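PDB 7D8M: Dye-decolorizing peroxidase from Irpex lacteus, which binds heme b and probably uses hydrogen peroxide to oxidise dyes and other substrates, as expected of a DyP-type peroxidase. Local coordinates for residues E25-F30 and L153-R158; T116-V121 and E434-P439. All blocks are in the same frame, centred on the assembly; numbering follows the deposited sequence.

Contact 1 of 2, residues E25-F30 and L153-R158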
ATOM      1  N   GLU A  25     -13.572  -1.893  -5.643  1.00 25.11           N
ATOM      2  CA  GLU A  25     -13.153  -2.704  -4.504  1.00 25.44           C
ATOM      3  C   GLU A  25     -13.873  -2.222  -3.259  1.00 27.03           C
ATOM      4  O   GLU A  25     -13.746  -1.053  -2.881  1.00 26.27           O
ATOM      5  CB  GLU A  25     -11.630  -2.666  -4.305  1.00 23.82           C
ATOM      6  CG  GLU A  25     -11.156  -3.773  -3.371  1.00 26.04           C
ATOM      7  CD  GLU A  25      -9.667  -3.770  -3.080  1.00 29.09           C
ATOM      8  OE1 GLU A  25      -8.934  -2.885  -3.589  1.00 30.77           O
ATOM      9  OE2 GLU A  25      -9.224  -4.669  -2.325  1.00 28.41           O
ATOM     10  N   LYS A  26     -14.627  -3.121  -2.625  1.00 24.91           N
ATOM     11  CA  LYS A  26     -15.363  -2.830  -1.402  1.00 25.36           C
ATOM     12  C   LYS A  26     -14.629  -3.442  -0.215  1.00 26.28           C
ATOM     13  O   LYS A  26     -14.215  -4.604  -0.271  1.00 25.88           O
ATOM     14  CB  LYS A  26     -16.786  -3.398  -1.490  1.00 24.62           C
ATOM     15  CG  LYS A  26     -17.726  -3.031  -0.356  1.00 25.37           C
ATOM     16  CD  LYS A  26     -19.141  -3.534  -0.684  1.00 31.79           C
ATOM     17  CE  LYS A  26     -20.243  -2.600  -0.272  1.00 32.79           C
ATOM     18  NZ  LYS A  26     -20.098  -1.187  -0.635  1.00 34.19           N
ATOM     19  N   PHE A  27     -14.474  -2.666   0.854  1.00 23.47           N
ATOM     20  CA  PHE A  27     -13.848  -3.123   2.090  1.00 22.97           C
ATOM     21  C   PHE A  27     -14.925  -3.219   3.156  1.00 25.77           C
ATOM     22  O   PHE A  27     -15.519  -2.199   3.526  1.00 26.57           O
ATOM     23  CB  PHE A  27     -12.739  -2.166   2.540  1.00 23.65           C
ATOM     24  CG  PHE A  27     -11.575  -2.102   1.601  1.00 23.45           C
ATOM     25  CD1 PHE A  27     -11.614  -1.277   0.484  1.00 27.31           C
ATOM     26  CD2 PHE A  27     -10.445  -2.873   1.825  1.00 20.36           C
ATOM     27  CE1 PHE A  27     -10.539  -1.212  -0.390  1.00 23.14           C
ATOM     28  CE2 PHE A  27      -9.365  -2.827   0.957  1.00 25.80           C
ATOM     29  CZ  PHE A  27      -9.410  -1.995  -0.154  1.00 26.33           C
ATOM     30  N   VAL A  28     -15.192  -4.439   3.640  1.00 21.94           N
ATOM     31  CA  VAL A  28     -16.228  -4.661   4.644  1.00 23.02           C
ATOM     32  C   VAL A  28     -15.540  -4.999   5.959  1.00 22.89           C
ATOM     33  O   VAL A  28     -15.066  -6.126   6.153  1.00 23.54           O
ATOM     34  CB  VAL A  28     -17.205  -5.767   4.228  1.00 24.74           C
ATOM     35  CG1 VAL A  28     -18.299  -5.927   5.288  1.00 24.19           C
ATOM     36  CG2 VAL A  28     -17.828  -5.435   2.876  1.00 25.71           C
ATOM     37  N   PHE A  29     -15.507  -4.035   6.879  1.00 25.18           N
ATOM     38  CA  PHE A  29     -14.893  -4.233   8.186  1.00 24.41           C
ATOM     39  C   PHE A  29     -15.971  -4.646   9.182  1.00 24.17           C
ATOM     40  O   PHE A  29     -17.059  -4.059   9.216  1.00 26.62           O
ATOM     41  CB  PHE A  29     -14.182  -2.966   8.662  1.00 26.02           C
ATOM     42  CG  PHE A  29     -13.054  -2.502   7.736  1.00 24.45           C
ATOM     43  CD1 PHE A  29     -11.768  -3.004   7.874  1.00 21.85           C
ATOM     44  CD2 PHE A  29     -13.300  -1.584   6.730  1.00 24.93           C
ATOM     45  CE1 PHE A  29     -10.732  -2.586   7.022  1.00 24.86           C
ATOM     46  CE2 PHE A  29     -12.275  -1.152   5.886  1.00 26.09           C
ATOM     47  CZ  PHE A  29     -10.992  -1.656   6.032  1.00 24.67           C
ATOM     48  N   PHE A  30     -15.674  -5.651   9.993  1.00 22.80           N
ATOM     49  CA  PHE A  30     -16.724  -6.249  10.798  1.00 28.45           C
ATOM     50  C   PHE A  30     -16.205  -6.619  12.175  1.00 28.89           C
ATOM     51  O   PHE A  30     -15.004  -6.800  12.388  1.00 22.34           O
ATOM     52  CB  PHE A  30     -17.304  -7.499  10.118  1.00 23.15           C
ATOM     53  CG  PHE A  30     -16.283  -8.582   9.858  1.00 25.74           C
ATOM     54  CD1 PHE A  30     -15.952  -9.505  10.847  1.00 25.84           C
ATOM     55  CD2 PHE A  30     -15.667  -8.688   8.619  1.00 25.12           C
ATOM     56  CE1 PHE A  30     -15.012 -10.498  10.608  1.00 24.75           C
ATOM     57  CE2 PHE A  30     -14.734  -9.680   8.371  1.00 24.79           C
ATOM     58  CZ  PHE A  30     -14.409 -10.591   9.371  1.00 26.30           C
ATOM     59  N   LEU A 153     -16.493   0.578   3.115  1.00 31.46           N
ATOM     60  CA  LEU A 153     -15.816   1.564   2.273  1.00 27.64           C
ATOM     61  C   LEU A 153     -15.770   1.082   0.827  1.00 26.56           C
ATOM     62  O   LEU A 153     -15.256  -0.006   0.546  1.00 28.45           O
ATOM     63  CB  LEU A 153     -14.402   1.838   2.787  1.00 26.52           C
ATOM     64  CG  LEU A 153     -13.575   2.724   1.861  1.00 25.42           C
ATOM     65  CD1 LEU A 153     -14.183   4.109   1.826  1.00 26.79           C
ATOM     66  CD2 LEU A 153     -12.114   2.795   2.306  1.00 27.84           C
ATOM     67  N   ASP A 154     -16.315   1.884  -0.088  1.00 26.21           N
ATOM     68  CA  ASP A 154     -16.193   1.622  -1.518  1.00 26.29           C
ATOM     69  C   ASP A 154     -15.013   2.395  -2.095  1.00 26.22           C
ATOM     70  O   ASP A 154     -14.874   3.599  -1.860  1.00 26.33           O
ATOM     71  CB  ASP A 154     -17.470   2.017  -2.258  1.00 26.97           C
ATOM     72  CG  ASP A 154     -18.652   1.140  -1.881  1.00 30.31           C
ATOM     73  OD1 ASP A 154     -18.471  -0.089  -1.827  1.00 30.10           O
ATOM     74  OD2 ASP A 154     -19.744   1.676  -1.613  1.00 33.39           O
ATOM     75  N   SER A 155     -14.180   1.706  -2.856  1.00 24.34           N
ATOM     76  CA  SER A 155     -13.094   2.333  -3.584  1.00 25.39           C
ATOM     77  C   SER A 155     -13.293   1.999  -5.055  1.00 28.18           C
ATOM     78  O   SER A 155     -13.968   1.018  -5.398  1.00 28.00           O
ATOM     79  CB  SER A 155     -11.734   1.845  -3.092  1.00 23.41           C
ATOM     80  OG  SER A 155     -11.583   0.458  -3.340  1.00 27.04           O
ATOM     81  N   ALA A 156     -12.754   2.847  -5.925  1.00 21.14           N
ATOM     82  CA  ALA A 156     -12.927   2.666  -7.361  1.00 25.59           C
ATOM     83  C   ALA A 156     -11.739   3.248  -8.108  1.00 29.32           C
ATOM     84  O   ALA A 156     -11.191   4.283  -7.709  1.00 26.26           O
ATOM     85  CB  ALA A 156     -14.223   3.324  -7.844  1.00 26.14           C
ATOM     86  N   ALA A 157     -11.338   2.573  -9.183  1.00 27.79           N
ATOM     87  CA  ALA A 157     -10.325   3.142 -10.059  1.00 29.95           C
ATOM     88  C   ALA A 157     -10.840   4.439 -10.670  1.00 31.98           C
ATOM     89  O   ALA A 157     -12.038   4.592 -10.934  1.00 27.80           O
ATOM     90  CB  ALA A 157      -9.933   2.159 -11.167  1.00 33.50           C
ATOM     91  N   ARG A 158      -9.924   5.388 -10.880  1.00 27.97           N
ATOM     92  CA  ARG A 158     -10.307   6.669 -11.441  1.00 30.28           C
ATOM     93  C   ARG A 158     -10.706   6.490 -12.905  1.00 31.39           C
ATOM     94  O   ARG A 158     -10.341   5.498 -13.536  1.00 29.85           O
ATOM     95  CB  ARG A 158      -9.160   7.671 -11.276  1.00 27.90           C
ATOM     96  CG  ARG A 158      -8.931   8.012  -9.801  1.00 25.49           C
ATOM     97  CD  ARG A 158      -7.965   9.176  -9.607  1.00 22.98           C
ATOM     98  NE  ARG A 158      -8.331  10.319 -10.436  1.00 27.91           N
ATOM     99  CZ  ARG A 158      -7.456  11.135 -11.016  1.00 31.13           C
ATOM    100  NH1 ARG A 158      -6.146  10.938 -10.873  1.00 27.90           N
ATOM    101  NH2 ARG A 158      -7.891  12.156 -11.740  1.00 31.32           N
TER
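Glu25 and Phe27 pair with Ser155 and Leu153 in a short piece of antiparallel sheet that shows how side chains can add to a backbone ladder. Glu25 with Ser155 and Phe27 with Leu153 are hydrogen-bonded pairs; between them lies the non-hydrogen-bonded pair Lys26 with Asp154. The bond from Phe27 N to Leu153 O is 2.8 Å long and nearly straight, 173° at the hydrogen.

A side chain doubles one rung. Glu25 O accepts from Ser155 N at 2.8 Å and also from Ser155 OG at 2.7 Å, the two donors approaching from opposite faces of the carbonyl plane. Ser155 OG can do this because it stands between its own backbone N and carbonyl carbon (chi1 64°). The carboxylate of Glu25 is held elsewhere, by Thr338.

Charge occupies the other face, where Lys26 and Asp154 lie side by side and form a salt bridge whose modelled separation is too short to be trusted in detail. The same ammonium, its exact place uncertain, also forms a salt bridge to Asp152 OD1.

Apolar packing falls to Phe27 and Leu153, whose CB atoms are 4.3 Å apart, and Ala361 of the second sheet touches both residues. A polar atom also meets this ring: Leu153 O lies at its edge, in plane. This is the pairing of the first and last strands of a ferredoxin-like antiparallel sheet, order 2-3-1-4, in the DyP alpha+beta barrel domain.

Contact 2 of 2, residues T116-V121 and E434-P439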
ATOM      1  N   THR A 116     -10.053  -1.715  19.240  1.00 32.31           N
ATOM      2  CA  THR A 116      -9.805  -3.089  18.828  1.00 33.42           C
ATOM      3  C   THR A 116     -11.121  -3.801  18.543  1.00 31.96           C
ATOM      4  O   THR A 116     -11.216  -5.024  18.671  1.00 29.65           O
ATOM      5  CB  THR A 116      -8.993  -3.839  19.885  1.00 35.66           C
ATOM      6  OG1 THR A 116      -9.700  -3.817  21.134  1.00 39.32           O
ATOM      7  CG2 THR A 116      -7.618  -3.190  20.069  1.00 36.74           C
ATOM      8  N   ASN A 117     -12.143  -3.031  18.157  1.00 33.27           N
ATOM      9  CA  ASN A 117     -13.445  -3.605  17.835  1.00 33.14           C
ATOM     10  C   ASN A 117     -13.444  -4.291  16.476  1.00 32.90           C
ATOM     11  O   ASN A 117     -14.229  -5.223  16.252  1.00 27.21           O
ATOM     12  CB  ASN A 117     -14.513  -2.514  17.869  1.00 32.10           C
ATOM     13  CG  ASN A 117     -15.923  -3.083  17.938  1.00 35.29           C
ATOM     14  OD1 ASN A 117     -16.259  -3.813  18.867  1.00 32.09           O
ATOM     15  ND2 ASN A 117     -16.753  -2.743  16.959  1.00 31.66           N
ATOM     16  N   VAL A 118     -12.590  -3.847  15.557  1.00 25.99           N
ATOM     17  CA  VAL A 118     -12.541  -4.448  14.228  1.00 26.01           C
ATOM     18  C   VAL A 118     -11.876  -5.815  14.323  1.00 28.01           C
ATOM     19  O   VAL A 118     -10.715  -5.935  14.734  1.00 29.65           O
ATOM     20  CB  VAL A 118     -11.809  -3.533  13.238  1.00 29.77           C
ATOM     21  CG1 VAL A 118     -11.489  -4.294  11.944  1.00 24.64           C
ATOM     22  CG2 VAL A 118     -12.655  -2.288  12.960  1.00 26.35           C
ATOM     23  N   ASP A 119     -12.622  -6.858  13.952  1.00 27.35           N
ATOM     24  CA  ASP A 119     -12.154  -8.236  14.017  1.00 25.63           C
ATOM     25  C   ASP A 119     -11.626  -8.750  12.687  1.00 24.98           C
ATOM     26  O   ASP A 119     -10.862  -9.722  12.672  1.00 25.30           O
ATOM     27  CB  ASP A 119     -13.294  -9.163  14.494  1.00 25.30           C
ATOM     28  CG  ASP A 119     -13.587  -9.017  15.979  1.00 27.94           C
ATOM     29  OD1 ASP A 119     -12.661  -8.678  16.744  1.00 32.17           O
ATOM     30  OD2 ASP A 119     -14.741  -9.252  16.387  1.00 34.12           O
ATOM     31  N   GLY A 120     -12.000  -8.126  11.578  1.00 24.16           N
ATOM     32  CA  GLY A 120     -11.483  -8.552  10.295  1.00 22.53           C
ATOM     33  C   GLY A 120     -12.107  -7.737   9.189  1.00 24.85           C
ATOM     34  O   GLY A 120     -12.912  -6.826   9.424  1.00 22.87           O
ATOM     35  N   VAL A 121     -11.739  -8.092   7.965  1.00 24.66           N
ATOM     36  CA  VAL A 121     -12.214  -7.363   6.801  1.00 22.35           C
ATOM     37  C   VAL A 121     -12.381  -8.329   5.638  1.00 23.91           C
ATOM     38  O   VAL A 121     -11.551  -9.217   5.417  1.00 24.27           O
ATOM     39  CB  VAL A 121     -11.243  -6.207   6.447  1.00 23.43           C
ATOM     40  CG1 VAL A 121      -9.824  -6.745   6.237  1.00 21.98           C
ATOM     41  CG2 VAL A 121     -11.739  -5.466   5.227  1.00 21.75           C
ATOM     42  N   GLU A 434      -6.261  -0.813  10.207  1.00 23.75           N
ATOM     43  CA  GLU A 434      -5.963  -1.926  11.094  1.00 23.94           C
ATOM     44  C   GLU A 434      -4.977  -2.862  10.407  1.00 22.49           C
ATOM     45  O   GLU A 434      -4.862  -2.884   9.179  1.00 24.75           O
ATOM     46  CB  GLU A 434      -7.263  -2.654  11.496  1.00 22.42           C
ATOM     47  CG  GLU A 434      -7.122  -3.740  12.557  1.00 23.85           C
ATOM     48  CD  GLU A 434      -6.435  -3.251  13.830  1.00 26.95           C
ATOM     49  OE1 GLU A 434      -7.145  -2.942  14.819  1.00 27.05           O
ATOM     50  OE2 GLU A 434      -5.181  -3.177  13.831  1.00 28.84           O
ATOM     51  N   TYR A 435      -4.251  -3.620  11.222  1.00 22.14           N
ATOM     52  CA  TYR A 435      -3.385  -4.685  10.743  1.00 20.21           C
ATOM     53  C   TYR A 435      -4.157  -6.001  10.751  1.00 25.43           C
ATOM     54  O   TYR A 435      -4.779  -6.354  11.756  1.00 26.36           O
ATOM     55  CB  TYR A 435      -2.151  -4.810  11.636  1.00 25.82           C
ATOM     56  CG  TYR A 435      -1.296  -3.567  11.789  1.00 26.46           C
ATOM     57  CD1 TYR A 435      -1.027  -2.726  10.707  1.00 24.97           C
ATOM     58  CD2 TYR A 435      -0.717  -3.256  13.018  1.00 28.30           C
ATOM     59  CE1 TYR A 435      -0.212  -1.577  10.867  1.00 24.94           C
ATOM     60  CE2 TYR A 435       0.101  -2.134  13.181  1.00 26.79           C
ATOM     61  CZ  TYR A 435       0.352  -1.299  12.106  1.00 29.05           C
ATOM     62  OH  TYR A 435       1.171  -0.186  12.286  1.00 23.72           O
ATOM     63  N   PHE A 436      -4.110  -6.727   9.640  1.00 24.33           N
ATOM     64  CA  PHE A 436      -4.809  -7.997   9.517  1.00 25.87           C
ATOM     65  C   PHE A 436      -3.826  -9.067   9.064  1.00 26.25           C
ATOM     66  O   PHE A 436      -2.701  -8.777   8.639  1.00 25.84           O
ATOM     67  CB  PHE A 436      -5.978  -7.920   8.518  1.00 24.45           C
ATOM     68  CG  PHE A 436      -6.956  -6.807   8.783  1.00 24.35           C
ATOM     69  CD1 PHE A 436      -8.109  -7.038   9.520  1.00 25.10           C
ATOM     70  CD2 PHE A 436      -6.755  -5.547   8.246  1.00 22.29           C
ATOM     71  CE1 PHE A 436      -9.025  -6.022   9.747  1.00 23.21           C
ATOM     72  CE2 PHE A 436      -7.666  -4.531   8.470  1.00 25.03           C
ATOM     73  CZ  PHE A 436      -8.805  -4.770   9.213  1.00 23.18           C
ATOM     74  N   PHE A 437      -4.269 -10.318   9.158  1.00 26.81           N
ATOM     75  CA  PHE A 437      -3.550 -11.463   8.613  1.00 28.82           C
ATOM     76  C   PHE A 437      -4.475 -12.183   7.642  1.00 27.50           C
ATOM     77  O   PHE A 437      -5.592 -12.544   8.013  1.00 26.66           O
ATOM     78  CB  PHE A 437      -3.094 -12.422   9.716  1.00 27.88           C
ATOM     79  CG  PHE A 437      -2.353 -13.624   9.198  1.00 31.72           C
ATOM     80  CD1 PHE A 437      -1.036 -13.506   8.756  1.00 29.46           C
ATOM     81  CD2 PHE A 437      -2.968 -14.868   9.141  1.00 32.64           C
ATOM     82  CE1 PHE A 437      -0.351 -14.601   8.265  1.00 29.13           C
ATOM     83  CE2 PHE A 437      -2.288 -15.971   8.650  1.00 32.95           C
ATOM     84  CZ  PHE A 437      -0.976 -15.840   8.217  1.00 35.47           C
ATOM     85  N   SER A 438      -4.007 -12.373   6.404  1.00 30.09           N
ATOM     86  CA  SER A 438      -4.730 -13.133   5.395  1.00 27.58           C
ATOM     87  C   SER A 438      -4.232 -14.566   5.435  1.00 29.13           C
ATOM     88  O   SER A 438      -3.118 -14.834   4.968  1.00 27.35           O
ATOM     89  CB  SER A 438      -4.515 -12.544   4.003  1.00 26.80           C
ATOM     90  OG  SER A 438      -5.144 -11.281   3.859  1.00 28.25           O
ATOM     91  N   PRO A 439      -4.993 -15.508   5.963  1.00 32.16           N
ATOM     92  CA  PRO A 439      -4.531 -16.892   5.987  1.00 31.58           C
ATOM     93  C   PRO A 439      -4.633 -17.513   4.602  1.00 30.35           C
ATOM     94  O   PRO A 439      -5.281 -16.990   3.692  1.00 28.94           O
ATOM     95  CB  PRO A 439      -5.485 -17.582   6.972  1.00 30.13           C
ATOM     96  CG  PRO A 439      -6.379 -16.505   7.507  1.00 29.89           C
ATOM     97  CD  PRO A 439      -6.331 -15.366   6.552  1.00 29.24           C
TER
HETATM   98  O   HOH W   1      -8.748  -4.570  16.053  1.00 28.69           O
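The core between two facing ferredoxin-like sheets is where Val118, Gly120 and Val121 meet Phe436, an example of one aromatic ring being gripped on several sides. Phe436 belongs to edge strand 428-438 of one sheet, and Val121 to strand 120-126 of the other. Val121 CG1 sits almost exactly over the ring, 3.5 Å from the centroid of Phe436 and 4° off its normal, a close CH-pi contact. It gets there by lying between the Val121 backbone N and carbonyl carbon (chi1 56°). Under the opposite face, offset toward the rim, lies Glu434 CG, 3.9 Å from the plane of the Phe436 ring. Val118 CG1 comes in at the edge, 3.7 Å from Phe436 CE1, while Gly120 CA approaches the same ring atom obliquely, 3.6 Å from Phe436 CE1. An alanine in place of Phe436 would probably open a gap between the sheets, leaving Val121 CG1 without a ring face to rest on.

No direct hydrogen bond joins the segments; a water does so instead, donating to Val118 O at 2.7 Å and to Glu434 OE1 at 2.6 Å. The other carboxylate oxygen, Glu434 OE2, accepts two hydrogen bonds: it takes Tyr435 N on its anti lone pair and also accepts from Gln95 N, which should hold the carboxylate in place. Asp119 and Gly120 together face Phe30 as a classic beta bulge at the start of strand 120-126. Side chains meeting in this way join the two ferredoxin-like sheets that pack against each other in the DyP fold.

Both contacts are buried, and their chemistry differs with whether the strands are neighbours in one sheet or face each other across two. Contact 1 joins neighbours within a sheet, so backbone bonds dominate; the Ser155 hydroxyl adds to them and a charged pair lies beside them. Contact 2 crosses from that sheet to the other one, where hydrocarbon and aromatic surfaces do most of the work and a single water links the polar groups that join the two segments. Strand 24-32 connects them: Phe30, beyond the paired part of contact 1, makes probable backbone hydrogen bonds to Asp119 and Gly120 of contact 2. The side chain of Leu153 in contact 1 is about 12 Å from the heme, while contact 2 lies away from the annotated sites.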